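Local coordinates for CofB (PDB 5AX6), which serves as the homotrimeric minor pilin of the CFA/III type IVb pilus of human enterotoxigenic Escherichia coli, probably helping the pilus to assemble, at residues I444-N447 / K452-I455; K61-T66 / R224-P229; K341-I346 / V390-N395. One frame throughout, in Å; residues are numbered along the deposited sequence. Where two conformers were deposited one is given.

How the contacts relate
Along the chain, contact 2 comes first, then contact 3, then contact 1. Each closes before the next opens. Contact 2 ties a loop to strand 220-227 in the pilin domain. Contacts 1 and 3 both lie in the C-terminal domain, on different sheets: contact 1 in the hairpin of strands 438-448 and 452-463, contact 3 between strand 341-353 and the turn after strand 391-392. Their centres are 24 Å apart. The centre of contact 2 is 83 Å from that of contact 1 and 61 Å from that of contact 3, on the other side of the chain's centre. The chain is therefore long. All three contacts lie near other subunits, so subunit contacts occur in both the pilin and the C-terminal domains.

Contact 1 (I444-N447 / K452-I455); sequences IQVN and KWYI
This is a beta hairpin of the C-terminal domain, where strands 438-448 and 452-463 run antiparallel. Asn447 and Tyr454 form a hydrogen-bonded pair, and Val446 and Ile455 the adjoining non-hydrogen-bonded pair. Asn447 N donates to Tyr454 O at 2.9 Å, and Tyr454 N donates back to Asn447 O at 2.7 Å. Both bonds are nearly straight, at 169° and 177°. CA-H...O contacts from Val446 to Tyr454 O and from Ile455 to Gln445 O add to the ladder.

One face of the sheet is apolar. Val446 and Ile455 lie side by side and point the same way, with CG2 of Val446 4.0 Å from CG1 of Ile455. The other Val446 branch, CG1, is anti to the backbone N (chi1 170°). It comes 3.7 Å from CE3 of Trp453 and approaches the ring obliquely. Asn447 O meets the edge of the same indole, near its plane. Ile444 CG2 reaches Ile455 CG2. Ile405 and Leu401 of strand 398-409 pack on this face, and Trp453 NE1 bonds to Gln386. Val446 also packs on Leu426 of the second subunit.

The other face carries Gln445, Asn447 and Tyr454. On this face the amides bond to the second subunit: Gln445 OE1 accepts from the backbone N of Arg430 of that subunit, and Asn447 ND2 donates to its Ala427 O. Both amides are thus used at both ends, which should fix their rotation. A water lies between the strands, within hydrogen-bonding distance of Asn447 OD1 and, at 3.0 Å, of Tyr454 O. Gln445 NE2 bonds to that same Asn447 OD1 at 2.9 Å, lying in the carbonyl plane on a lone pair.

Contact 2 (K61-T66 / R224-P229); sequences KDLNST and RLSIDP
Leu63 and Arg224 join a loop of the pilin domain to strand 220-227. The tight part is small and buried. Arg224 NH2 donates to Leu63 O at 2.8 Å, on a lone pair in the carbonyl plane. The oxygen lies at the edge of the guanidinium, nearly in its plane. The Arg224 chain bends at chi3 (67°), and its end crosses the Leu63 side chain obliquely. Leu63 CD2 rests 3.6 Å from Arg224 NH2 and 3.5 Å from Ser226 OG, whose polar partner is Asp143.

The looser side is watery and partly exposed. Asp62 to Ser65 form a type I turn, with an Asx turn from Asp62 OD1 to Asn64 N. A water accepts from Arg224 NH1 at 3.0 Å and sits 2.6 Å from Ser65 O. A methionine in place of Arg224 has no N-H groups to offer, and would probably leave Leu63 O without this bond, the water less firmly placed and the Tyr181 ring without its cation.

Tyr181 of strand 179-185 makes a cation-pi contact with Arg224 and packs on Leu63. Strand 139-148 lies on the other side of strand 220-227, and Leu225 and Ile227 pack on helix 4-25.

Contact 3 (K341-I346 / V390-N395); sequences KELRTI and VSPDGN
Leu343 and Asn395 bring the two backbones closest, with their CA atoms 7.8 Å apart. No hydrogen bond crosses between the segments. Strand 341-353 belongs to an antiparallel sheet of the C-terminal domain, next to strands 327-333 and 478-487. The other segment is a short strand, 391-392, leading into a tight turn. Asp393 has a positive phi (59°), and the peptide bond before Gly394 is cis. The turn is closed weakly: Asn395 N donates to Pro392 O at 3.0 Å, and Asn395 ND2 reaches the same oxygen at 3.4 Å.

Cys388, just before the turn segment, is disulfide-bonded to Cys486, which pairs with Thr345 in the sheet. Ser391 and Pro392 form an antiparallel ladder with a strand of the third subunit, so this turn stands at a trimer interface. Pro392 also packs on Leu325 of the second subunit.

The contact itself is apolar and rests on one leucine. Leu343 sets CG beside its backbone N (chi1 -55°) and extends CD1 toward the turn. Its CD1 methyl meets the CG-CD side of the Pro392 ring, and its side chain crosses that of Asn395 at about a right angle. Leu343 CD1 lies 3.8 Å from Pro392 CD and 3.7 Å from Asn395 CB.

Contact 1 (I444-N447 / K452-I455)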
loop_
_atom_site.group_PDB
_atom_site.type_symbol
_atom_site.label_atom_id
_atom_site.label_comp_id
_atom_site.label_asym_id
_atom_site.label_seq_id
_atom_site.Cartn_x
_atom_site.Cartn_y
_atom_site.Cartn_z
ATOM N N ILE A 444 -21.298 22.552 39.288
ATOM C CA ILE A 444 -21.729 21.622 38.258
ATOM C C ILE A 444 -21.048 20.286 38.499
ATOM O O ILE A 444 -19.827 20.203 38.594
ATOM C CB ILE A 444 -21.423 22.151 36.841
ATOM C CG1 ILE A 444 -22.233 23.438 36.592
ATOM C CG2 ILE A 444 -21.802 21.105 35.801
ATOM C CD1 ILE A 444 -21.734 24.324 35.426
ATOM N N GLN A 445 -21.860 19.246 38.622
ATOM C CA GLN A 445 -21.371 17.918 38.950
ATOM C C GLN A 445 -21.633 16.962 37.800
ATOM O O GLN A 445 -22.672 17.045 37.141
ATOM C CB GLN A 445 -22.054 17.402 40.223
ATOM C CG GLN A 445 -21.481 16.108 40.803
ATOM C CD GLN A 445 -22.018 15.854 42.208
ATOM O OE1 GLN A 445 -21.729 16.610 43.138
ATOM N NE2 GLN A 445 -22.817 14.812 42.359
ATOM N N VAL A 446 -20.683 16.066 37.569
ATOM C CA VAL A 446 -20.824 15.028 36.569
ATOM C C VAL A 446 -20.629 13.692 37.240
ATOM O O VAL A 446 -19.617 13.478 37.912
ATOM C CB VAL A 446 -19.797 15.195 35.420
ATOM C CG1 VAL A 446 -19.795 13.962 34.508
ATOM C CG2 VAL A 446 -20.103 16.487 34.627
ATOM N N ASN A 447 -21.589 12.802 37.029
ATOM C CA ASN A 447 -21.546 11.446 37.549
ATOM C C ASN A 447 -21.842 10.448 36.441
ATOM O O ASN A 447 -22.343 10.826 35.388
ATOM C CB ASN A 447 -22.551 11.277 38.690
ATOM C CG ASN A 447 -22.311 12.266 39.814
ATOM O OD1 ASN A 447 -23.029 13.268 39.951
ATOM N ND2 ASN A 447 -21.281 12.006 40.607
ATOM N N LYS A 452 -24.901 5.429 31.800
ATOM C CA LYS A 452 -25.369 6.807 31.660
ATOM C C LYS A 452 -24.405 7.837 32.259
ATOM O O LYS A 452 -23.726 7.559 33.245
ATOM C CB LYS A 452 -26.744 6.991 32.316
ATOM C CG LYS A 452 -27.842 6.070 31.790
ATOM C CD LYS A 452 -28.263 6.448 30.369
ATOM C CE LYS A 452 -29.502 5.669 29.928
ATOM N NZ LYS A 452 -30.070 6.183 28.640
ATOM N N TRP A 453 -24.360 9.020 31.645
ATOM C CA TRP A 453 -23.779 10.216 32.262
ATOM C C TRP A 453 -24.877 11.054 32.876
ATOM O O TRP A 453 -25.896 11.286 32.239
ATOM C CB TRP A 453 -23.050 11.112 31.250
ATOM C CG TRP A 453 -21.761 10.603 30.670
ATOM C CD1 TRP A 453 -21.562 10.194 29.388
ATOM C CD2 TRP A 453 -20.493 10.507 31.325
ATOM N NE1 TRP A 453 -20.257 9.824 29.205
ATOM C CE2 TRP A 453 -19.571 10.014 30.380
ATOM C CE3 TRP A 453 -20.037 10.801 32.619
ATOM C CZ2 TRP A 453 -18.226 9.791 30.681
ATOM C CZ3 TRP A 453 -18.708 10.569 32.925
ATOM C CH2 TRP A 453 -17.812 10.068 31.958
ATOM N N TYR A 454 -24.653 11.554 34.088
ATOM C CA TYR A 454 -25.592 12.483 34.703
ATOM C C TYR A 454 -24.933 13.812 34.980
ATOM O O TYR A 454 -23.944 13.866 35.696
ATOM C CB TYR A 454 -26.142 11.923 36.012
ATOM C CG TYR A 454 -26.765 10.558 35.867
ATOM C CD1 TYR A 454 -28.088 10.416 35.464
ATOM C CD2 TYR A 454 -26.028 9.414 36.130
ATOM C CE1 TYR A 454 -28.662 9.150 35.331
ATOM C CE2 TYR A 454 -26.595 8.152 36.002
ATOM C CZ TYR A 454 -27.909 8.035 35.605
ATOM O OH TYR A 454 -28.468 6.782 35.488
ATOM N N ILE A 455 -25.490 14.881 34.422
ATOM C CA ILE A 455 -24.945 16.205 34.655
ATOM C C ILE A 455 -25.992 17.022 35.377
ATOM O O ILE A 455 -27.125 17.156 34.903
ATOM C CB ILE A 455 -24.528 16.927 33.349
ATOM C CG1 ILE A 455 -23.517 16.083 32.558
ATOM C CG2 ILE A 455 -23.868 18.253 33.686
ATOM C CD1 ILE A 455 -24.107 15.287 31.405
HETATM O O HOH W 1 -24.537 14.836 38.456
#

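Contact 2 (K61-T66 / R224-P229)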
loop_
_atom_site.group_PDB
_atom_site.type_symbol
_atom_site.label_atom_id
_atom_site.label_comp_id
_atom_site.label_asym_id
_atom_site.label_seq_id
_atom_site.Cartn_x
_atom_site.Cartn_y
_atom_site.Cartn_z
ATOM N N LYS A 61 24.929 -30.408 -23.169
ATOM C CA LYS A 61 23.579 -30.101 -22.676
ATOM C C LYS A 61 22.986 -31.255 -21.879
ATOM O O LYS A 61 22.232 -31.045 -20.933
ATOM C CB LYS A 61 22.642 -29.754 -23.834
ATOM C CG LYS A 61 23.087 -28.592 -24.685
ATOM C CD LYS A 61 22.026 -28.317 -25.734
ATOM C CE LYS A 61 22.454 -27.248 -26.699
ATOM N NZ LYS A 61 21.361 -26.985 -27.677
ATOM N N ASP A 62 23.311 -32.476 -22.289
ATOM C CA ASP A 62 22.928 -33.673 -21.551
ATOM C C ASP A 62 23.858 -33.835 -20.350
ATOM O O ASP A 62 25.074 -33.864 -20.515
ATOM C CB ASP A 62 22.992 -34.901 -22.477
ATOM C CG ASP A 62 22.440 -36.175 -21.837
ATOM O OD1 ASP A 62 22.546 -36.361 -20.605
ATOM O OD2 ASP A 62 21.910 -37.012 -22.593
ATOM N N LEU A 63 23.292 -33.928 -19.149
ATOM C CA LEU A 63 24.095 -34.091 -17.935
ATOM C C LEU A 63 25.044 -35.291 -17.999
ATOM O O LEU A 63 26.060 -35.343 -17.287
ATOM C CB LEU A 63 23.185 -34.227 -16.718
ATOM C CG LEU A 63 22.620 -32.921 -16.159
ATOM C CD1 LEU A 63 21.429 -33.209 -15.243
ATOM C CD2 LEU A 63 23.708 -32.156 -15.413
ATOM N N ASN A 64 24.716 -36.254 -18.854
ATOM C CA ASN A 64 25.488 -37.485 -18.912
ATOM C C ASN A 64 26.516 -37.502 -20.035
ATOM O O ASN A 64 27.278 -38.457 -20.166
ATOM C CB ASN A 64 24.539 -38.681 -19.036
ATOM C CG ASN A 64 23.651 -38.826 -17.825
ATOM O OD1 ASN A 64 24.138 -39.013 -16.709
ATOM N ND2 ASN A 64 22.342 -38.718 -18.025
ATOM N N SER A 65 26.554 -36.439 -20.829
ATOM C CA SER A 65 27.479 -36.375 -21.957
ATOM C C SER A 65 28.870 -35.990 -21.497
ATOM O O SER A 65 29.043 -35.493 -20.383
ATOM C CB SER A 65 26.992 -35.375 -23.001
ATOM O OG SER A 65 25.716 -35.749 -23.486
ATOM N N THR A 66 29.856 -36.214 -22.367
ATOM C CA THR A 66 31.251 -35.916 -22.061
ATOM C C THR A 66 31.483 -34.445 -21.734
ATOM O O THR A 66 31.067 -33.569 -22.491
ATOM C CB THR A 66 32.161 -36.254 -23.236
ATOM O OG1 THR A 66 31.747 -37.496 -23.818
ATOM C CG2 THR A 66 33.617 -36.334 -22.765
ATOM N N ARG A 224 30.540 -32.203 -9.254
ATOM C CA ARG A 224 30.047 -31.202 -10.182
ATOM C C ARG A 224 28.654 -30.773 -9.739
ATOM O O ARG A 224 27.736 -31.594 -9.674
ATOM C CB ARG A 224 30.020 -31.748 -11.612
ATOM C CG ARG A 224 29.625 -30.698 -12.643
ATOM C CD ARG A 224 29.471 -31.298 -14.022
ATOM N NE ARG A 224 28.346 -32.225 -14.106
ATOM C CZ ARG A 224 27.977 -32.830 -15.231
ATOM N NH1 ARG A 224 28.653 -32.598 -16.349
ATOM N NH2 ARG A 224 26.951 -33.668 -15.236
ATOM N N LEU A 225 28.504 -29.493 -9.403
ATOM C CA LEU A 225 27.207 -28.961 -9.022
ATOM C C LEU A 225 26.617 -28.213 -10.203
ATOM O O LEU A 225 27.256 -27.295 -10.726
ATOM C CB LEU A 225 27.321 -28.015 -7.819
ATOM C CG LEU A 225 28.047 -28.497 -6.566
ATOM C CD1 LEU A 225 28.123 -27.361 -5.543
ATOM C CD2 LEU A 225 27.315 -29.686 -5.976
ATOM N N SER A 226 25.413 -28.600 -10.626
ATOM C CA SER A 226 24.761 -27.971 -11.777
ATOM C C SER A 226 23.649 -27.039 -11.328
ATOM O O SER A 226 22.792 -27.439 -10.544
ATOM C CB SER A 226 24.173 -29.023 -12.726
ATOM O OG SER A 226 25.183 -29.874 -13.234
ATOM N N ILE A 227 23.665 -25.812 -11.838
ATOM C CA ILE A 227 22.613 -24.837 -11.539
ATOM C C ILE A 227 21.899 -24.414 -12.812
ATOM O O ILE A 227 22.541 -24.112 -13.820
ATOM C CB ILE A 227 23.163 -23.566 -10.869
ATOM C CG1 ILE A 227 24.165 -23.911 -9.764
ATOM C CG2 ILE A 227 22.002 -22.681 -10.392
ATOM C CD1 ILE A 227 23.538 -24.408 -8.477
ATOM N N ASP A 228 20.571 -24.391 -12.768
ATOM C CA ASP A 228 19.768 -23.853 -13.865
ATOM C C ASP A 228 19.603 -22.354 -13.642
ATOM O O ASP A 228 18.877 -21.959 -12.739
ATOM C CB ASP A 228 18.393 -24.552 -13.907
ATOM C CG ASP A 228 17.493 -24.049 -15.026
ATOM O OD1 ASP A 228 17.849 -23.071 -15.726
ATOM O OD2 ASP A 228 16.400 -24.639 -15.194
ATOM N N PRO A 229 20.274 -21.510 -14.452
ATOM C CA PRO A 229 20.191 -20.070 -14.158
ATOM C C PRO A 229 18.800 -19.499 -14.373
ATOM O O PRO A 229 18.536 -18.384 -13.917
ATOM C CB PRO A 229 21.179 -19.451 -15.156
ATOM C CG PRO A 229 21.180 -20.420 -16.306
ATOM C CD PRO A 229 21.069 -21.775 -15.663
HETATM O O HOH W 2 27.860 -33.643 -19.074
#

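Contact 3 (K341-I346 / V390-N395)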
loop_
_atom_site.group_PDB
_atom_site.type_symbol
_atom_site.label_atom_id
_atom_site.label_comp_id
_atom_site.label_asym_id
_atom_site.label_seq_id
_atom_site.Cartn_x
_atom_site.Cartn_y
_atom_site.Cartn_z
ATOM N N LYS A 341 3.040 7.693 29.361
ATOM C CA LYS A 341 2.371 8.114 28.143
ATOM C C LYS A 341 0.876 7.930 28.336
ATOM O O LYS A 341 0.448 7.066 29.100
ATOM C CB LYS A 341 2.884 7.327 26.937
ATOM C CG LYS A 341 4.362 7.586 26.644
ATOM C CD LYS A 341 4.850 6.891 25.378
ATOM C CE LYS A 341 5.224 5.438 25.630
ATOM N NZ LYS A 341 6.348 5.012 24.737
ATOM N N GLU A 342 0.087 8.769 27.672
ATOM C CA GLU A 342 -1.365 8.689 27.775
ATOM C C GLU A 342 -1.973 8.675 26.389
ATOM O O GLU A 342 -1.397 9.239 25.462
ATOM C CB GLU A 342 -1.929 9.873 28.565
ATOM C CG GLU A 342 -1.304 10.073 29.941
ATOM C CD GLU A 342 -1.941 9.221 31.028
ATOM O OE1 GLU A 342 -2.645 8.235 30.704
ATOM O OE2 GLU A 342 -1.736 9.544 32.220
ATOM N N LEU A 343 -3.150 8.067 26.256
ATOM C CA LEU A 343 -3.859 8.056 24.981
ATOM C C LEU A 343 -5.170 8.827 25.074
ATOM O O LEU A 343 -5.837 8.813 26.106
ATOM C CB LEU A 343 -4.142 6.622 24.531
ATOM C CG LEU A 343 -2.925 5.703 24.427
ATOM C CD1 LEU A 343 -3.382 4.321 23.984
ATOM C CD2 LEU A 343 -1.898 6.262 23.465
ATOM N N ARG A 344 -5.536 9.515 23.997
ATOM C CA ARG A 344 -6.836 10.186 23.950
ATOM C C ARG A 344 -7.448 10.089 22.564
ATOM O O ARG A 344 -6.738 9.863 21.578
ATOM C CB ARG A 344 -6.709 11.658 24.337
ATOM C CG ARG A 344 -5.993 12.493 23.291
ATOM C CD ARG A 344 -5.542 13.810 23.894
ATOM N NE ARG A 344 -4.927 14.696 22.920
ATOM C CZ ARG A 344 -3.633 14.720 22.646
ATOM N NH1 ARG A 344 -2.805 13.868 23.252
ATOM N NH2 ARG A 344 -3.168 15.580 21.748
ATOM N N THR A 345 -8.762 10.291 22.491
ATOM C CA THR A 345 -9.467 10.296 21.211
ATOM C C THR A 345 -9.904 11.715 20.871
ATOM O O THR A 345 -9.757 12.626 21.669
ATOM C CB THR A 345 -10.719 9.390 21.233
ATOM O OG1 THR A 345 -11.617 9.866 22.239
ATOM C CG2 THR A 345 -10.356 7.953 21.553
ATOM N N ILE A 346 -10.468 11.880 19.682
ATOM C CA ILE A 346 -11.008 13.160 19.251
ATOM C C ILE A 346 -12.315 13.446 19.982
ATOM O O ILE A 346 -13.230 12.613 19.976
ATOM C CB ILE A 346 -11.233 13.152 17.732
ATOM C CG1 ILE A 346 -9.878 12.984 17.022
ATOM C CG2 ILE A 346 -11.984 14.416 17.278
ATOM C CD1 ILE A 346 -10.007 12.547 15.549
ATOM N N VAL A 390 -10.826 0.735 19.941
ATOM C CA VAL A 390 -9.763 -0.212 20.229
ATOM C C VAL A 390 -8.501 0.526 20.654
ATOM O O VAL A 390 -8.174 1.581 20.117
ATOM C CB VAL A 390 -9.450 -1.108 19.001
ATOM C CG1 VAL A 390 -8.231 -1.972 19.256
ATOM C CG2 VAL A 390 -10.666 -1.963 18.637
ATOM N N SER A 391 -7.795 -0.020 21.637
ATOM C CA SER A 391 -6.532 0.565 22.056
ATOM C C SER A 391 -5.461 -0.512 22.095
ATOM O O SER A 391 -5.768 -1.698 22.220
ATOM C CB SER A 391 -6.669 1.244 23.422
ATOM O OG SER A 391 -7.022 0.304 24.421
ATOM N N PRO A 392 -4.195 -0.104 21.969
ATOM C CA PRO A 392 -3.102 -1.079 21.934
ATOM C C PRO A 392 -2.833 -1.714 23.286
ATOM O O PRO A 392 -3.206 -1.156 24.325
ATOM C CB PRO A 392 -1.896 -0.247 21.479
ATOM C CG PRO A 392 -2.245 1.158 21.809
ATOM C CD PRO A 392 -3.732 1.276 21.743
ATOM N N ASP A 393 -2.192 -2.881 23.256
ATOM C CA ASP A 393 -1.647 -3.494 24.463
ATOM C C ASP A 393 -2.812 -3.714 25.458
ATOM O O ASP A 393 -3.827 -4.256 25.015
ATOM C CB ASP A 393 -0.485 -2.634 24.981
ATOM C CG ASP A 393 0.687 -2.561 23.983
ATOM O OD1 ASP A 393 1.548 -3.476 23.987
ATOM O OD2 ASP A 393 0.754 -1.592 23.191
ATOM N N GLY A 394 -2.773 -3.314 26.736
ATOM C CA GLY A 394 -1.787 -2.469 27.378
ATOM C C GLY A 394 -2.410 -1.209 27.970
ATOM O O GLY A 394 -2.018 -0.767 29.056
ATOM N N ASN A 395 -3.392 -0.636 27.272
ATOM C CA ASN A 395 -3.869 0.714 27.599
ATOM C C ASN A 395 -5.384 0.900 27.642
ATOM O O ASN A 395 -6.000 1.290 26.649
ATOM C CB ASN A 395 -3.295 1.711 26.599
ATOM C CG ASN A 395 -1.794 1.801 26.667
ATOM O OD1 ASN A 395 -1.247 2.557 27.464
ATOM N ND2 ASN A 395 -1.112 1.032 25.820
#